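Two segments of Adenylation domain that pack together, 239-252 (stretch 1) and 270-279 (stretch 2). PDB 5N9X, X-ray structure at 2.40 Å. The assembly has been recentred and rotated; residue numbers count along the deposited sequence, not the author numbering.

Stretch 1 (239-252) PVETARVVRDRGIT
Stretch 2 270-279: GEGIDLPELR

This contact is a helix with its C-terminal exit packed along the end of a second helix and the loop and turn that follow it, held by a small apolar core, one salt bridge at the start, one backbone hydrogen bond at the end and a water between; together the two stretches bury 664 Å². The register shows that both chains run in the same general direction: the paired CA atoms are Val-240 and Glu-271 at 7.8 Å, Arg-244 and Ile-273 at 7.6 Å, Arg-247 and Leu-275 at 5.4 Å, and Thr-252 and Leu-278 at 4.1 Å, so the backbones converge toward their C-terminal ends.

Residues 239-248 are helical, with i to i+4 bonds such as Arg-244 N to Val-240 O at 3.0 Å. The helix closes in a Schellman motif: Gly-250 N reaches Arg-247 O at 2.9 Å and Ile-251 N reaches Val-246 O at 3.2 Å, while Gly-250 adopts phi/psi 68/33. Ile-251 (-58/131) and Thr-252 (-106/-23) follow. In stretch 2, the helix that began earlier in the chain includes Gly-270 and Glu-271; Gly-272 then takes positive phi (71/39), and Ile-273 (-75/142) and Asp-274 (-105/145) are extended. Leu-275 (-129/64) opens a type I turn through Pro-276 (-63/-21) and Glu-277 (-82/-18), closed by Leu-278 N to Leu-275 O at 3.1 Å.

The apolar core uses successive turns of the helix. Ile-273 (chi1 m, chi2 t) points toward it and places CD1 3.6 Å from Ala-243 CB. Leu-275 (m, t) starts sideways, but its end comes nearer, with CD2 3.7 Å from CG1 of Val-246 (chi1 t) and 3.5 Å from Arg-247 CB. The aliphatic part of Arg-247 also covers the loop, its CG lying 3.6 Å from Asp-274 O.

Charge pairing flanks this core. Glu-271 (chi1 t, chi2 t, chi3 -51°) points toward the helix, and its OE1 meets Arg-244 NH1 at 2.8 Å in a salt bridge; the N-H...O angle of 118° makes the hydrogen bond weak despite its short length. Arg-247 NH2 stays 4.4 Å from Glu-271 OE2, beyond salt-bridge range, whereas its NH1 forms a salt bridge with Asp-248 OD1 at 3.2 Å within the helix.

At the helix exit, Glu-277 (m, t, chi3 69°) brings OE2 to 3.3 Å from Gly-250 CA. An ideal CB on Gly-250 would lie 2.8 Å from Glu-277 OE2, a clash, and positive phi independently favours glycine. A water donates to both Arg-247 O (2.9 Å) and Glu-277 OE2 (2.8 Å), bridging two acceptors that could not bond directly.

Beyond it the backbones touch. Two CA-H...O contacts, Leu-278 CA to Ile-251 O and Thr-252 CA to Glu-277 O, each span 3.5 Å, and Arg-279 N donates to Thr-252 O at 2.8 Å with an angle of 148°. Alongside, CB of Thr-252 (chi1 p) packs 3.7 Å from CD of Arg-279 (m, t, p, chi4 -118°).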

# COMPACT_ATOMS: atom_id res chain seq x y z
N PRO A 239 -4.44 -15.03 11.59
CA PRO A 239 -4.71 -15.22 10.16
C PRO A 239 -5.89 -16.15 9.96
O PRO A 239 -6.67 -15.98 9.01
CB PRO A 239 -3.43 -15.87 9.64
CG PRO A 239 -2.38 -15.36 10.54
CD PRO A 239 -3.03 -15.32 11.90
N VAL A 240 -6.01 -17.13 10.85
CA VAL A 240 -7.07 -18.11 10.79
C VAL A 240 -8.44 -17.44 10.94
O VAL A 240 -9.39 -17.77 10.22
CB VAL A 240 -6.87 -19.20 11.88
CG1 VAL A 240 -8.00 -20.22 11.84
CG2 VAL A 240 -5.52 -19.89 11.69
N GLU A 241 -8.54 -16.48 11.86
CA GLU A 241 -9.77 -15.71 12.05
C GLU A 241 -10.05 -14.82 10.84
O GLU A 241 -11.19 -14.62 10.44
CB GLU A 241 -9.67 -14.86 13.32
CG GLU A 241 -10.21 -15.56 14.57
CD GLU A 241 -9.31 -15.39 15.78
OE1 GLU A 241 -8.39 -14.55 15.74
OE2 GLU A 241 -9.54 -16.09 16.79
N THR A 242 -8.99 -14.29 10.27
CA THR A 242 -9.07 -13.45 9.10
C THR A 242 -9.63 -14.27 7.95
O THR A 242 -10.60 -13.89 7.29
CB THR A 242 -7.68 -12.89 8.74
OG1 THR A 242 -7.22 -12.07 9.82
CG2 THR A 242 -7.71 -12.11 7.43
N ALA A 243 -9.00 -15.42 7.72
CA ALA A 243 -9.52 -16.37 6.76
C ALA A 243 -11.02 -16.65 7.00
O ALA A 243 -11.80 -16.68 6.06
CB ALA A 243 -8.71 -17.67 6.81
N ARG A 244 -11.42 -16.83 8.25
CA ARG A 244 -12.78 -17.26 8.52
C ARG A 244 -13.79 -16.16 8.20
O ARG A 244 -14.84 -16.41 7.61
CB ARG A 244 -12.90 -17.75 9.97
CG ARG A 244 -12.69 -19.26 10.06
CD ARG A 244 -11.70 -19.72 11.14
NE ARG A 244 -12.26 -19.77 12.49
CZ ARG A 244 -11.76 -20.48 13.49
NH1 ARG A 244 -10.68 -21.24 13.32
NH2 ARG A 244 -12.34 -20.44 14.68
N VAL A 245 -13.44 -14.92 8.53
CA VAL A 245 -14.25 -13.78 8.14
C VAL A 245 -14.36 -13.65 6.62
O VAL A 245 -15.43 -13.36 6.07
CB VAL A 245 -13.67 -12.48 8.73
CG1 VAL A 245 -14.34 -11.26 8.09
CG2 VAL A 245 -13.82 -12.48 10.24
N VAL A 246 -13.25 -13.90 5.94
CA VAL A 246 -13.23 -13.78 4.48
C VAL A 246 -14.25 -14.72 3.81
O VAL A 246 -14.96 -14.33 2.88
CB VAL A 246 -11.83 -14.04 3.92
CG1 VAL A 246 -11.87 -14.38 2.43
CG2 VAL A 246 -10.92 -12.84 4.21
N ARG A 247 -14.33 -15.96 4.30
CA ARG A 247 -15.35 -16.88 3.84
C ARG A 247 -16.72 -16.40 4.30
O ARG A 247 -17.60 -16.13 3.47
CB ARG A 247 -15.08 -18.30 4.33
CG ARG A 247 -16.25 -19.26 4.19
CD ARG A 247 -16.66 -19.80 5.54
NE ARG A 247 -15.79 -20.89 5.98
CZ ARG A 247 -15.46 -21.11 7.24
NH1 ARG A 247 -15.91 -20.31 8.20
NH2 ARG A 247 -14.65 -22.11 7.55
N ASP A 248 -16.88 -16.26 5.61
CA ASP A 248 -18.19 -15.92 6.18
C ASP A 248 -18.82 -14.58 5.75
O ASP A 248 -20.03 -14.51 5.62
CB ASP A 248 -18.12 -15.97 7.73
CG ASP A 248 -17.80 -17.37 8.27
OD1 ASP A 248 -18.34 -18.34 7.69
OD2 ASP A 248 -17.08 -17.52 9.29
N ARG A 249 -18.03 -13.54 5.53
CA ARG A 249 -18.60 -12.27 5.08
C ARG A 249 -18.68 -12.23 3.55
O ARG A 249 -19.08 -11.22 2.97
CB ARG A 249 -17.79 -11.09 5.61
CG ARG A 249 -17.91 -10.87 7.11
CD ARG A 249 -19.36 -10.70 7.54
NE ARG A 249 -19.50 -10.78 9.00
CZ ARG A 249 -20.65 -10.67 9.68
NH1 ARG A 249 -21.80 -10.48 9.04
NH2 ARG A 249 -20.66 -10.76 11.01
N GLY A 250 -18.30 -13.34 2.90
CA GLY A 250 -18.52 -13.55 1.47
C GLY A 250 -17.71 -12.66 0.54
O GLY A 250 -18.18 -12.29 -0.54
N ILE A 251 -16.50 -12.32 0.95
CA ILE A 251 -15.65 -11.42 0.19
C ILE A 251 -15.35 -11.91 -1.23
O ILE A 251 -14.99 -13.07 -1.44
CB ILE A 251 -14.35 -11.17 0.98
CG1 ILE A 251 -14.68 -10.25 2.16
CG2 ILE A 251 -13.27 -10.55 0.11
CD1 ILE A 251 -13.93 -10.58 3.36
N THR A 252 -15.53 -11.02 -2.20
CA THR A 252 -15.26 -11.33 -3.60
C THR A 252 -13.95 -10.67 -4.10
O THR A 252 -13.36 -11.12 -5.09
CB THR A 252 -16.45 -10.90 -4.50
OG1 THR A 252 -16.60 -9.48 -4.44
CG2 THR A 252 -17.75 -11.55 -4.04
N GLY A 270 -4.48 -24.96 6.16
CA GLY A 270 -4.48 -25.73 7.40
C GLY A 270 -5.87 -26.13 7.90
O GLY A 270 -6.13 -27.31 8.18
N GLU A 271 -6.76 -25.16 8.01
CA GLU A 271 -8.13 -25.42 8.42
C GLU A 271 -8.99 -25.97 7.24
O GLU A 271 -10.10 -26.44 7.44
CB GLU A 271 -8.74 -24.13 9.01
CG GLU A 271 -10.17 -24.29 9.54
CD GLU A 271 -10.49 -23.33 10.68
OE1 GLU A 271 -9.70 -23.28 11.64
OE2 GLU A 271 -11.55 -22.66 10.59
N GLY A 272 -8.46 -25.92 6.03
CA GLY A 272 -9.19 -26.44 4.88
C GLY A 272 -10.37 -25.56 4.51
O GLY A 272 -11.45 -26.04 4.14
N ILE A 273 -10.16 -24.26 4.59
CA ILE A 273 -11.26 -23.37 4.30
C ILE A 273 -11.52 -23.28 2.79
O ILE A 273 -10.59 -23.31 1.97
CB ILE A 273 -10.99 -21.99 4.90
CG1 ILE A 273 -10.84 -22.11 6.42
CG2 ILE A 273 -12.10 -21.04 4.53
CD1 ILE A 273 -10.31 -20.83 7.10
N ASP A 274 -12.79 -23.20 2.41
CA ASP A 274 -13.09 -22.98 1.01
C ASP A 274 -13.56 -21.54 0.84
O ASP A 274 -14.19 -20.97 1.73
CB ASP A 274 -14.14 -23.98 0.51
CG ASP A 274 -14.22 -24.02 -1.02
OD1 ASP A 274 -13.15 -24.04 -1.69
OD2 ASP A 274 -15.36 -24.04 -1.55
N LEU A 275 -13.23 -20.93 -0.29
CA LEU A 275 -13.66 -19.56 -0.54
C LEU A 275 -14.35 -19.40 -1.90
O LEU A 275 -13.87 -18.67 -2.76
CB LEU A 275 -12.48 -18.60 -0.42
CG LEU A 275 -11.72 -18.68 0.91
CD1 LEU A 275 -10.30 -18.11 0.82
CD2 LEU A 275 -12.51 -18.02 2.00
N PRO A 276 -15.50 -20.07 -2.09
CA PRO A 276 -16.10 -20.10 -3.43
C PRO A 276 -16.54 -18.73 -3.97
O PRO A 276 -16.69 -18.56 -5.18
CB PRO A 276 -17.32 -21.01 -3.23
CG PRO A 276 -17.68 -20.81 -1.79
CD PRO A 276 -16.36 -20.72 -1.08
N GLU A 277 -16.74 -17.77 -3.08
CA GLU A 277 -17.16 -16.43 -3.48
C GLU A 277 -16.01 -15.51 -3.95
O GLU A 277 -16.27 -14.49 -4.61
CB GLU A 277 -17.93 -15.76 -2.33
CG GLU A 277 -19.11 -16.59 -1.84
CD GLU A 277 -20.15 -15.75 -1.13
OE1 GLU A 277 -20.82 -14.94 -1.81
OE2 GLU A 277 -20.32 -15.93 0.09
N LEU A 278 -14.77 -15.85 -3.60
CA LEU A 278 -13.62 -15.03 -4.03
C LEU A 278 -13.49 -14.93 -5.55
O LEU A 278 -13.36 -15.95 -6.24
CB LEU A 278 -12.31 -15.57 -3.45
CG LEU A 278 -11.57 -14.65 -2.47
CD1 LEU A 278 -10.20 -15.19 -2.08
CD2 LEU A 278 -11.44 -13.27 -3.06
N ARG A 279 -13.54 -13.71 -6.07
CA ARG A 279 -13.39 -13.49 -7.51
C ARG A 279 -12.00 -12.97 -7.83
O ARG A 279 -11.42 -13.36 -8.83
CB ARG A 279 -14.45 -12.50 -8.05
CG ARG A 279 -15.88 -12.88 -7.79
CD ARG A 279 -16.82 -11.73 -8.13
NE ARG A 279 -16.86 -11.48 -9.56
CZ ARG A 279 -16.48 -10.35 -10.15
NH1 ARG A 279 -16.00 -9.33 -9.43
NH2 ARG A 279 -16.56 -10.23 -11.48
O HOH W 1 -18.45 -17.65 1.19